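Local coordinates for hypothetical protein aq_1956 (Aquifex aeolicus, PDB 2YVT), which is of unknown function but belongs to the calcineurin-like metallophosphoesterase superfamily and so probably hydrolyses phosphoester bonds with the help of bound metal ions, at residues G40-Y52 against V66-L78. Residues are numbered along the deposited sequence; the frame is centred on the assembly and turned at random.
Sequences GNILKNEALEKEY and VIHENEHYIIETL
Val66 opens the contact with both methyls against the stem of Glu51, CG2 lying 3.8 Å from Glu51 CG; the carboxylate beyond that stem pairs with Arg60. One turn of helix 46-52 earlier, Leu48 fits as a knob into the hole formed by Val66, Ile67, Asn70 and Ile74. Its CD1 rests 3.6 Å from Asn70 CB, while CD2 runs on to meet Ile74 CD1 tip to tip at 3.8 Å. The axes of 46-52 and 66-78 run nearly antiparallel (165°) and come within 9.5 Å. Tyr73 has a first torsion off the staggered positions (chi1 142°), which carries its ring to the loop before helix 46-52. Its OH accepts the backbone N-H of Asn45 at 3.0 Å, a bent bond of 143°, and is also hydrogen-bonded to Glu16. Asn45 lays its amide across Ile74 at about a right angle, OD1 against CG1 and CD1, while ND2 bonds to Asn99 O; Ile74 CG2 meets Leu43 CD1. At Thr77, CG2 packs 3.5 Å from Leu43 CD2, and OG1 bonds back to Tyr73 O. Leu78 CD2 touches Leu43 and, at 4.0 Å, Ile42 CG2. Aliphatic packing thus joins helix 66-78 to helix 46-52 and the loop before it, and a tyrosine hydroxyl adds a directional polar tie at the residue just before helix 46-52.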
loop_
_atom_site.group_PDB
_atom_site.type_symbol
_atom_site.label_atom_id
_atom_site.label_comp_id
_atom_site.label_asym_id
_atom_site.label_seq_id
_atom_site.Cartn_x
_atom_site.Cartn_y
_atom_site.Cartn_z
ATOM N N GLY A 40 0.664 0.529 2.897
ATOM C CA GLY A 40 0.390 0.143 4.271
ATOM C C GLY A 40 1.085 -1.166 4.643
ATOM O O GLY A 40 1.722 -1.801 3.803
ATOM N N ASN A 41 0.965 -1.595 5.896
ATOM C CA ASN A 41 0.190 -0.927 6.923
ATOM C C ASN A 41 0.798 0.359 7.439
ATOM O O ASN A 41 1.997 0.416 7.736
ATOM C CB ASN A 41 0.020 -1.889 8.090
ATOM C CG ASN A 41 -0.661 -3.159 7.661
ATOM O OD1 ASN A 41 -0.064 -4.267 7.642
ATOM N ND2 ASN A 41 -1.894 -3.012 7.246
ATOM N N ILE A 42 -0.045 1.381 7.547
ATOM C CA ILE A 42 0.339 2.631 8.203
ATOM C C ILE A 42 0.253 2.451 9.718
ATOM O O ILE A 42 1.191 2.782 10.446
ATOM C CB ILE A 42 -0.539 3.812 7.748
ATOM C CG1 ILE A 42 -0.337 4.058 6.250
ATOM C CG2 ILE A 42 -0.205 5.072 8.560
ATOM C CD1 ILE A 42 -1.486 4.735 5.562
ATOM N N LEU A 43 -0.874 1.909 10.167
ATOM C CA LEU A 43 -1.134 1.659 11.589
ATOM C C LEU A 43 -0.774 0.249 12.028
ATOM O O LEU A 43 -0.685 -0.671 11.214
ATOM C CB LEU A 43 -2.620 1.858 11.881
ATOM C CG LEU A 43 -3.207 3.232 11.577
ATOM C CD1 LEU A 43 -4.694 3.236 11.898
ATOM C CD2 LEU A 43 -2.469 4.329 12.352
ATOM N N LYS A 44 -0.575 0.094 13.334
ATOM C CA LYS A 44 -0.538 -1.226 13.946
ATOM C C LYS A 44 -1.981 -1.709 14.146
ATOM O O LYS A 44 -2.387 -2.707 13.551
ATOM C CB LYS A 44 0.218 -1.188 15.267
ATOM C CG LYS A 44 1.675 -0.783 15.153
ATOM C CD LYS A 44 2.436 -1.333 16.354
ATOM C CE LYS A 44 3.200 -0.264 17.077
ATOM N NZ LYS A 44 3.761 -0.830 18.342
ATOM N N ASN A 45 -2.742 -0.987 14.978
ATOM C CA ASN A 45 -4.191 -1.177 15.119
ATOM C C ASN A 45 -4.556 -2.610 15.506
ATOM O O ASN A 45 -5.500 -3.199 14.969
ATOM C CB ASN A 45 -4.896 -0.765 13.811
ATOM C CG ASN A 45 -6.265 -0.128 14.035
ATOM O OD1 ASN A 45 -6.697 0.112 15.169
ATOM N ND2 ASN A 45 -6.946 0.177 12.930
ATOM N N GLU A 46 -3.798 -3.166 16.452
ATOM C CA GLU A 46 -3.894 -4.586 16.786
ATOM C C GLU A 46 -5.220 -4.974 17.433
ATOM O O GLU A 46 -5.757 -6.050 17.156
ATOM C CB GLU A 46 -2.734 -4.978 17.702
ATOM C CG GLU A 46 -1.374 -4.899 17.030
ATOM C CD GLU A 46 -0.241 -5.347 17.937
ATOM O OE1 GLU A 46 -0.414 -6.358 18.660
ATOM O OE2 GLU A 46 0.825 -4.685 17.921
ATOM N N ALA A 47 -5.743 -4.097 18.288
ATOM C CA ALA A 47 -6.962 -4.394 19.031
ATOM C C ALA A 47 -8.146 -4.598 18.095
ATOM O O ALA A 47 -8.943 -5.520 18.279
ATOM C CB ALA A 47 -7.255 -3.301 20.035
ATOM N N LEU A 48 -8.259 -3.751 17.074
ATOM C CA LEU A 48 -9.381 -3.896 16.151
ATOM C C LEU A 48 -9.305 -5.224 15.410
ATOM O O LEU A 48 -10.313 -5.918 15.260
ATOM C CB LEU A 48 -9.444 -2.728 15.157
ATOM C CG LEU A 48 -10.351 -1.554 15.537
ATOM C CD1 LEU A 48 -9.847 -0.874 16.799
ATOM C CD2 LEU A 48 -10.425 -0.558 14.386
ATOM N N GLU A 49 -8.108 -5.573 14.935
ATOM C CA GLU A 49 -7.944 -6.797 14.171
ATOM C C GLU A 49 -8.248 -8.011 15.036
ATOM O O GLU A 49 -8.945 -8.922 14.595
ATOM C CB GLU A 49 -6.537 -6.910 13.591
ATOM C CG GLU A 49 -6.345 -8.180 12.798
ATOM C CD GLU A 49 -5.091 -8.163 11.963
ATOM O OE1 GLU A 49 -4.070 -7.580 12.399
ATOM O OE2 GLU A 49 -5.135 -8.745 10.863
ATOM N N LYS A 50 -7.741 -8.006 16.266
ATOM C CA LYS A 50 -7.961 -9.131 17.170
ATOM C C LYS A 50 -9.439 -9.318 17.487
ATOM O O LYS A 50 -9.921 -10.447 17.503
ATOM C CB LYS A 50 -7.161 -8.976 18.463
ATOM C CG LYS A 50 -5.669 -9.241 18.314
ATOM C CD LYS A 50 -4.967 -9.147 19.661
ATOM C CE LYS A 50 -3.456 -9.215 19.509
ATOM N NZ LYS A 50 -2.982 -10.598 19.225
ATOM N N GLU A 51 -10.163 -8.220 17.712
ATOM C CA GLU A 51 -11.598 -8.338 17.998
ATOM C C GLU A 51 -12.344 -8.941 16.811
ATOM O O GLU A 51 -13.180 -9.830 16.978
ATOM C CB GLU A 51 -12.220 -7.004 18.423
ATOM C CG GLU A 51 -13.759 -6.997 18.404
ATOM C CD GLU A 51 -14.408 -8.050 19.311
ATOM O OE1 GLU A 51 -13.777 -8.502 20.301
ATOM O OE2 GLU A 51 -15.571 -8.418 19.028
ATOM N N TYR A 52 -12.027 -8.456 15.611
ATOM C CA TYR A 52 -12.622 -8.984 14.393
ATOM C C TYR A 52 -12.366 -10.486 14.235
ATOM O O TYR A 52 -13.302 -11.257 14.000
ATOM C CB TYR A 52 -12.089 -8.215 13.185
ATOM C CG TYR A 52 -12.532 -8.773 11.854
ATOM C CD1 TYR A 52 -13.795 -8.483 11.337
ATOM C CD2 TYR A 52 -11.688 -9.599 11.114
ATOM C CE1 TYR A 52 -14.198 -8.995 10.112
ATOM C CE2 TYR A 52 -12.085 -10.118 9.890
ATOM C CZ TYR A 52 -13.344 -9.814 9.400
ATOM O OH TYR A 52 -13.734 -10.329 8.180
ATOM N N VAL A 66 -15.025 -1.765 20.526
ATOM C CA VAL A 66 -13.570 -1.811 20.308
ATOM C C VAL A 66 -13.125 -0.744 19.297
ATOM O O VAL A 66 -12.086 -0.099 19.475
ATOM C CB VAL A 66 -13.093 -3.233 19.893
ATOM C CG1 VAL A 66 -11.607 -3.240 19.573
ATOM C CG2 VAL A 66 -13.380 -4.224 21.013
ATOM N N ILE A 67 -13.925 -0.544 18.248
ATOM C CA ILE A 67 -13.644 0.529 17.296
ATOM C C ILE A 67 -13.737 1.878 17.999
ATOM O O ILE A 67 -12.809 2.682 17.962
ATOM C CB ILE A 67 -14.619 0.510 16.092
ATOM C CG1 ILE A 67 -14.463 -0.789 15.296
ATOM C CG2 ILE A 67 -14.400 1.733 15.200
ATOM C CD1 ILE A 67 -15.523 -1.002 14.225
ATOM N N HIS A 68 -14.859 2.110 18.669
ATOM C CA HIS A 68 -15.108 3.411 19.264
ATOM C C HIS A 68 -14.039 3.802 20.290
ATOM O O HIS A 68 -13.582 4.948 20.304
ATOM C CB HIS A 68 -16.526 3.458 19.844
ATOM C CG HIS A 68 -17.590 3.128 18.841
ATOM N ND1 HIS A 68 -18.751 2.470 19.179
ATOM C CD2 HIS A 68 -17.660 3.351 17.506
ATOM C CE1 HIS A 68 -19.494 2.306 18.099
ATOM N NE2 HIS A 68 -18.854 2.830 17.070
ATOM N N GLU A 69 -13.594 2.839 21.101
ATOM C CA GLU A 69 -12.608 3.128 22.144
ATOM C C GLU A 69 -11.190 3.338 21.606
ATOM O O GLU A 69 -10.320 3.861 22.309
ATOM C CB GLU A 69 -12.646 2.075 23.260
ATOM C CG GLU A 69 -12.128 0.692 22.896
ATOM C CD GLU A 69 -12.633 -0.389 23.847
ATOM O OE1 GLU A 69 -12.322 -1.574 23.618
ATOM O OE2 GLU A 69 -13.336 -0.052 24.823
ATOM N N ASN A 70 -10.975 2.955 20.349
ATOM C CA ASN A 70 -9.676 3.141 19.703
ATOM C C ASN A 70 -9.644 4.283 18.685
ATOM O O ASN A 70 -8.589 4.592 18.133
ATOM C CB ASN A 70 -9.208 1.821 19.071
ATOM C CG ASN A 70 -8.707 0.829 20.104
ATOM O OD1 ASN A 70 -9.394 -0.134 20.449
ATOM N ND2 ASN A 70 -7.513 1.074 20.623
ATOM N N GLU A 71 -10.789 4.924 18.453
ATOM C CA GLU A 71 -10.886 5.981 17.445
ATOM C C GLU A 71 -9.942 7.151 17.692
ATOM O O GLU A 71 -9.336 7.653 16.749
ATOM C CB GLU A 71 -12.326 6.486 17.295
ATOM C CG GLU A 71 -13.203 5.560 16.485
ATOM C CD GLU A 71 -14.629 6.056 16.362
ATOM O OE1 GLU A 71 -14.886 7.244 16.668
ATOM O OE2 GLU A 71 -15.492 5.255 15.950
ATOM N N HIS A 72 -9.811 7.589 18.948
ATOM C CA HIS A 72 -8.926 8.708 19.242
ATOM C C HIS A 72 -7.479 8.409 18.825
ATOM O O HIS A 72 -6.839 9.241 18.161
ATOM C CB HIS A 72 -9.002 9.116 20.718
ATOM C CG HIS A 72 -8.202 10.343 21.032
ATOM N ND1 HIS A 72 -6.899 10.285 21.473
ATOM C CD2 HIS A 72 -8.508 11.658 20.932
ATOM C CE1 HIS A 72 -6.440 11.511 21.650
ATOM N NE2 HIS A 72 -7.396 12.363 21.326
ATOM N N TYR A 73 -6.991 7.221 19.194
ATOM C CA TYR A 73 -5.647 6.749 18.804
ATOM C C TYR A 73 -5.493 6.671 17.281
ATOM O O TYR A 73 -4.495 7.142 16.724
ATOM C CB TYR A 73 -5.321 5.389 19.456
ATOM C CG TYR A 73 -4.548 4.415 18.567
ATOM C CD1 TYR A 73 -3.184 4.589 18.321
ATOM C CD2 TYR A 73 -5.189 3.317 17.980
ATOM C CE1 TYR A 73 -2.475 3.704 17.504
ATOM C CE2 TYR A 73 -4.489 2.415 17.153
ATOM C CZ TYR A 73 -3.137 2.620 16.925
ATOM O OH TYR A 73 -2.436 1.740 16.126
ATOM N N ILE A 74 -6.486 6.090 16.612
ATOM C CA ILE A 74 -6.419 5.908 15.152
ATOM C C ILE A 74 -6.333 7.263 14.453
ATOM O O ILE A 74 -5.476 7.485 13.592
ATOM C CB ILE A 74 -7.636 5.096 14.625
ATOM C CG1 ILE A 74 -7.578 3.650 15.121
ATOM C CG2 ILE A 74 -7.729 5.153 13.089
ATOM C CD1 ILE A 74 -8.893 2.909 14.962
ATOM N N ILE A 75 -7.206 8.182 14.850
ATOM C CA ILE A 75 -7.231 9.520 14.254
ATOM C C ILE A 75 -5.940 10.306 14.500
ATOM O O ILE A 75 -5.372 10.897 13.575
ATOM C CB ILE A 75 -8.455 10.324 14.755
ATOM C CG1 ILE A 75 -9.743 9.671 14.241
ATOM C CG2 ILE A 75 -8.351 11.775 14.298
ATOM C CD1 ILE A 75 -10.994 10.061 15.017
ATOM N N GLU A 76 -5.480 10.318 15.745
ATOM C CA GLU A 76 -4.268 11.048 16.110
ATOM C C GLU A 76 -3.062 10.504 15.341
ATOM O O GLU A 76 -2.218 11.262 14.845
ATOM C CB GLU A 76 -4.041 10.923 17.621
ATOM C CG GLU A 76 -2.928 11.788 18.196
ATOM C CD GLU A 76 -2.905 11.782 19.727
ATOM O OE1 GLU A 76 -3.477 10.858 20.341
ATOM O OE2 GLU A 76 -2.314 12.712 20.318
ATOM N N THR A 77 -2.989 9.179 15.237
ATOM C CA THR A 77 -1.844 8.538 14.602
ATOM C C THR A 77 -1.873 8.756 13.088
ATOM O O THR A 77 -0.846 9.051 12.482
ATOM C CB THR A 77 -1.783 7.045 14.954
ATOM O OG1 THR A 77 -1.821 6.905 16.377
ATOM C CG2 THR A 77 -0.498 6.400 14.422
ATOM N N LEU A 78 -3.052 8.655 12.483
ATOM C CA LEU A 78 -3.168 8.942 11.047
ATOM C C LEU A 78 -2.854 10.398 10.724
ATOM O O LEU A 78 -2.163 10.692 9.739
ATOM C CB LEU A 78 -4.557 8.576 10.528
ATOM C CG LEU A 78 -4.853 7.083 10.395
ATOM C CD1 LEU A 78 -6.326 6.880 10.037
ATOM C CD2 LEU A 78 -3.937 6.414 9.378
#